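Dihydroxyacetone kinase (Lactococcus lactis, PDB 2IU4) binds dihydroxyacetone covalently and, as a homodimer, acts as coactivator of the transcription factor DhaS to switch on the dhaKLM operon. Local coordinates at residues V257-T263 and S297-I303. Residue numbers count along the deposited sequence, not the author numbering.
Sequences VNGLGST and SCDMSGI
In the mixed sheet of the Dak1 fold that holds both segments, strand 252-259 runs out into a glycine-containing loop that leads to helix 265-281, while segment 297-303 enters its antiparallel neighbour, strand 301-309, through a tight turn. The axes of 257-259 and 301-303 approach to 5.6 Å at 168°, antiparallel. Start at Ser297: its N donates to Leu260 O (2.8 Å), and its OG is hydrogen-bonded to the O of Ile214, the residue just before His215 in sequence, the histidine that carries the covalently bound dihydroxyacetone. A type II' turn follows from Ser297 to Met300, with Cys298 at phi/psi 44/-127, closed by Met300 N to Ser297 O at 2.9 Å. At its tip Asp299 O accepts from the OG of Ser262 (chi1 p), 2.9 Å, while Asp299 OD1 accepts a hydrogen bond from His193 N; here the turn also meets the second subunit, Asp299 packing on Thr264 of that chain. Met300 O receives Ser262 N at 3.0 Å, and Met300 SD lies 3.9 Å from Leu260 CD1. Gly261, at 159/-59, could hardly be another residue: a CB would strike Cys298 O. From Ser301 the backbone is extended. Thr263, chi1 m, adds a side-chain link to the start of the strand: its OG1 shares a 2.9 Å hydrogen bond with Ser301 OG and accepts from Gly302 N at 2.8 Å. Gly302 O takes Leu260 N at 3.0 Å, and a CB on Gly302 would collide with Leu260 CD1. Ile303 stands opposite Gly259 in a non-hydrogen-bonded pair, CA to CA 4.7 Å; its CA sends a CH...O contact to Asn258 O (3.1 Å), and, where Ile303 packs on helix 265-281, its CG2 meets Val257 CG1 at 4.0 Å.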
ATOM      1  N   VAL B 257       8.797  -9.240  -1.521  1.00 26.89           N
ATOM      2  CA  VAL B 257       8.327  -9.693  -0.212  1.00 24.42           C
ATOM      3  C   VAL B 257       6.867  -9.212  -0.159  1.00 25.97           C
ATOM      4  O   VAL B 257       6.584  -8.013  -0.084  1.00 26.91           O
ATOM      5  CB  VAL B 257       9.148  -9.071   0.926  1.00 24.35           C
ATOM      6  CG1 VAL B 257       8.637  -9.518   2.278  1.00 23.36           C
ATOM      7  CG2 VAL B 257      10.647  -9.445   0.787  1.00 23.56           C
ATOM      8  N   ASN B 258       5.948 -10.162  -0.223  1.00 25.35           N
ATOM      9  CA  ASN B 258       4.512  -9.899  -0.432  1.00 25.39           C
ATOM     10  C   ASN B 258       3.726 -10.244   0.822  1.00 26.02           C
ATOM     11  O   ASN B 258       3.821 -11.367   1.300  1.00 26.56           O
ATOM     12  CB  ASN B 258       4.043 -10.822  -1.563  1.00 26.40           C
ATOM     13  CG  ASN B 258       2.552 -10.706  -1.826  1.00 27.19           C
ATOM     14  OD1 ASN B 258       2.045  -9.610  -1.993  1.00 28.55           O
ATOM     15  ND2 ASN B 258       1.860 -11.827  -1.860  1.00 23.86           N
ATOM     16  N   GLY B 259       2.955  -9.300   1.352  1.00 25.22           N
ATOM     17  CA  GLY B 259       2.061  -9.574   2.459  1.00 26.17           C
ATOM     18  C   GLY B 259       0.748 -10.059   1.879  1.00 27.00           C
ATOM     19  O   GLY B 259       0.266  -9.538   0.861  1.00 27.23           O
ATOM     20  N   LEU B 260       0.163 -11.063   2.514  1.00 27.18           N
ATOM     21  CA  LEU B 260      -1.052 -11.651   1.960  1.00 25.99           C
ATOM     22  C   LEU B 260      -2.327 -10.968   2.445  1.00 27.22           C
ATOM     23  O   LEU B 260      -3.409 -11.366   2.047  1.00 26.88           O
ATOM     24  CB  LEU B 260      -1.094 -13.157   2.232  1.00 26.26           C
ATOM     25  CG  LEU B 260      -0.265 -13.948   1.213  1.00 30.24           C
ATOM     26  CD1 LEU B 260       0.228 -15.231   1.822  1.00 37.53           C
ATOM     27  CD2 LEU B 260      -1.091 -14.229  -0.047  1.00 35.00           C
ATOM     28  N   GLY B 261      -2.210  -9.959   3.304  1.00 26.71           N
ATOM     29  CA  GLY B 261      -3.324  -9.031   3.531  1.00 28.38           C
ATOM     30  C   GLY B 261      -3.217  -8.298   4.851  1.00 29.74           C
ATOM     31  O   GLY B 261      -3.144  -7.068   4.877  1.00 30.71           O
ATOM     32  N   SER B 262      -3.187  -9.044   5.951  1.00 28.64           N
ATOM     33  CA  SER B 262      -3.277  -8.431   7.261  1.00 28.46           C
ATOM     34  C   SER B 262      -1.912  -8.421   7.976  1.00 28.03           C
ATOM     35  O   SER B 262      -1.796  -7.976   9.109  1.00 29.63           O
ATOM     36  CB  SER B 262      -4.349  -9.136   8.089  1.00 29.92           C
ATOM     37  OG  SER B 262      -3.900 -10.437   8.460  1.00 32.05           O
ATOM     38  N   THR B 263      -0.874  -8.911   7.316  1.00 25.82           N
ATOM     39  CA  THR B 263       0.483  -8.802   7.866  1.00 26.71           C
ATOM     40  C   THR B 263       0.886  -7.334   7.739  1.00 25.94           C
ATOM     41  O   THR B 263       0.660  -6.720   6.692  1.00 27.74           O
ATOM     42  CB  THR B 263       1.443  -9.759   7.138  1.00 27.80           C
ATOM     43  OG1 THR B 263       0.962 -11.100   7.329  1.00 28.03           O
ATOM     44  CG2 THR B 263       2.888  -9.661   7.696  1.00 26.30           C
ATOM     45  N   SER B 297      -4.832 -12.159  -0.228  1.00 24.20           N
ATOM     46  CA  SER B 297      -5.919 -13.098  -0.185  1.00 26.91           C
ATOM     47  C   SER B 297      -6.828 -12.609   0.923  1.00 26.08           C
ATOM     48  O   SER B 297      -6.678 -12.994   2.084  1.00 24.64           O
ATOM     49  CB  SER B 297      -5.402 -14.510   0.129  1.00 27.05           C
ATOM     50  OG  SER B 297      -6.531 -15.383   0.188  1.00 31.00           O
ATOM     51  N   CYS B 298      -7.775 -11.745   0.571  1.00 26.17           N
ATOM     52  CA  CYS B 298      -8.584 -11.095   1.585  1.00 25.72           C
ATOM     53  C   CYS B 298      -7.725 -10.611   2.764  1.00 24.78           C
ATOM     54  O   CYS B 298      -6.761  -9.900   2.547  1.00 25.04           O
ATOM     55  CB  CYS B 298      -9.698 -12.028   2.049  1.00 26.72           C
ATOM     56  SG  CYS B 298     -10.974 -12.262   0.760  1.00 29.82           S
ATOM     57  N   ASP B 299      -8.068 -10.987   3.992  1.00 23.55           N
ATOM     58  CA  ASP B 299      -7.339 -10.515   5.170  1.00 25.21           C
ATOM     59  C   ASP B 299      -6.403 -11.573   5.728  1.00 23.75           C
ATOM     60  O   ASP B 299      -6.087 -11.563   6.914  1.00 23.09           O
ATOM     61  CB  ASP B 299      -8.296 -10.098   6.280  1.00 24.55           C
ATOM     62  CG  ASP B 299      -9.106 -11.274   6.829  1.00 31.04           C
ATOM     63  OD1 ASP B 299      -9.221 -12.314   6.140  1.00 31.43           O
ATOM     64  OD2 ASP B 299      -9.643 -11.143   7.951  1.00 34.28           O
ATOM     65  N   MET B 300      -5.963 -12.488   4.879  1.00 24.46           N
ATOM     66  CA  MET B 300      -5.021 -13.512   5.319  1.00 24.53           C
ATOM     67  C   MET B 300      -3.740 -12.872   5.830  1.00 25.08           C
ATOM     68  O   MET B 300      -3.209 -11.949   5.213  1.00 23.64           O
ATOM     69  CB  MET B 300      -4.672 -14.436   4.163  1.00 23.80           C
ATOM     70  CG  MET B 300      -3.446 -15.325   4.490  1.00 26.32           C
ATOM     71  SD  MET B 300      -3.215 -16.522   3.158  1.00 30.73           S
ATOM     72  CE  MET B 300      -4.605 -17.575   3.483  1.00 23.22           C
ATOM     73  N   SER B 301      -3.237 -13.374   6.949  1.00 24.24           N
ATOM     74  CA  SER B 301      -1.912 -13.010   7.397  1.00 26.09           C
ATOM     75  C   SER B 301      -0.896 -13.992   6.835  1.00 25.29           C
ATOM     76  O   SER B 301      -1.041 -15.205   6.951  1.00 25.59           O
ATOM     77  CB  SER B 301      -1.873 -12.990   8.924  1.00 26.68           C
ATOM     78  OG  SER B 301      -0.589 -12.547   9.314  1.00 34.08           O
ATOM     79  N   GLY B 302       0.142 -13.490   6.195  1.00 24.93           N
ATOM     80  CA  GLY B 302       1.008 -14.413   5.493  1.00 25.76           C
ATOM     81  C   GLY B 302       2.011 -13.636   4.687  1.00 27.47           C
ATOM     82  O   GLY B 302       1.851 -12.438   4.523  1.00 25.65           O
ATOM     83  N   ILE B 303       3.039 -14.323   4.200  1.00 24.01           N
ATOM     84  CA  ILE B 303       4.045 -13.676   3.391  1.00 26.69           C
ATOM     85  C   ILE B 303       4.436 -14.667   2.323  1.00 26.10           C
ATOM     86  O   ILE B 303       4.506 -15.866   2.588  1.00 26.14           O
ATOM     87  CB  ILE B 303       5.314 -13.349   4.241  1.00 25.98           C
ATOM     88  CG1 ILE B 303       4.941 -12.436   5.410  1.00 26.75           C
ATOM     89  CG2 ILE B 303       6.395 -12.703   3.374  1.00 26.62           C
ATOM     90  CD1 ILE B 303       6.132 -11.954   6.242  1.00 29.16           C
TER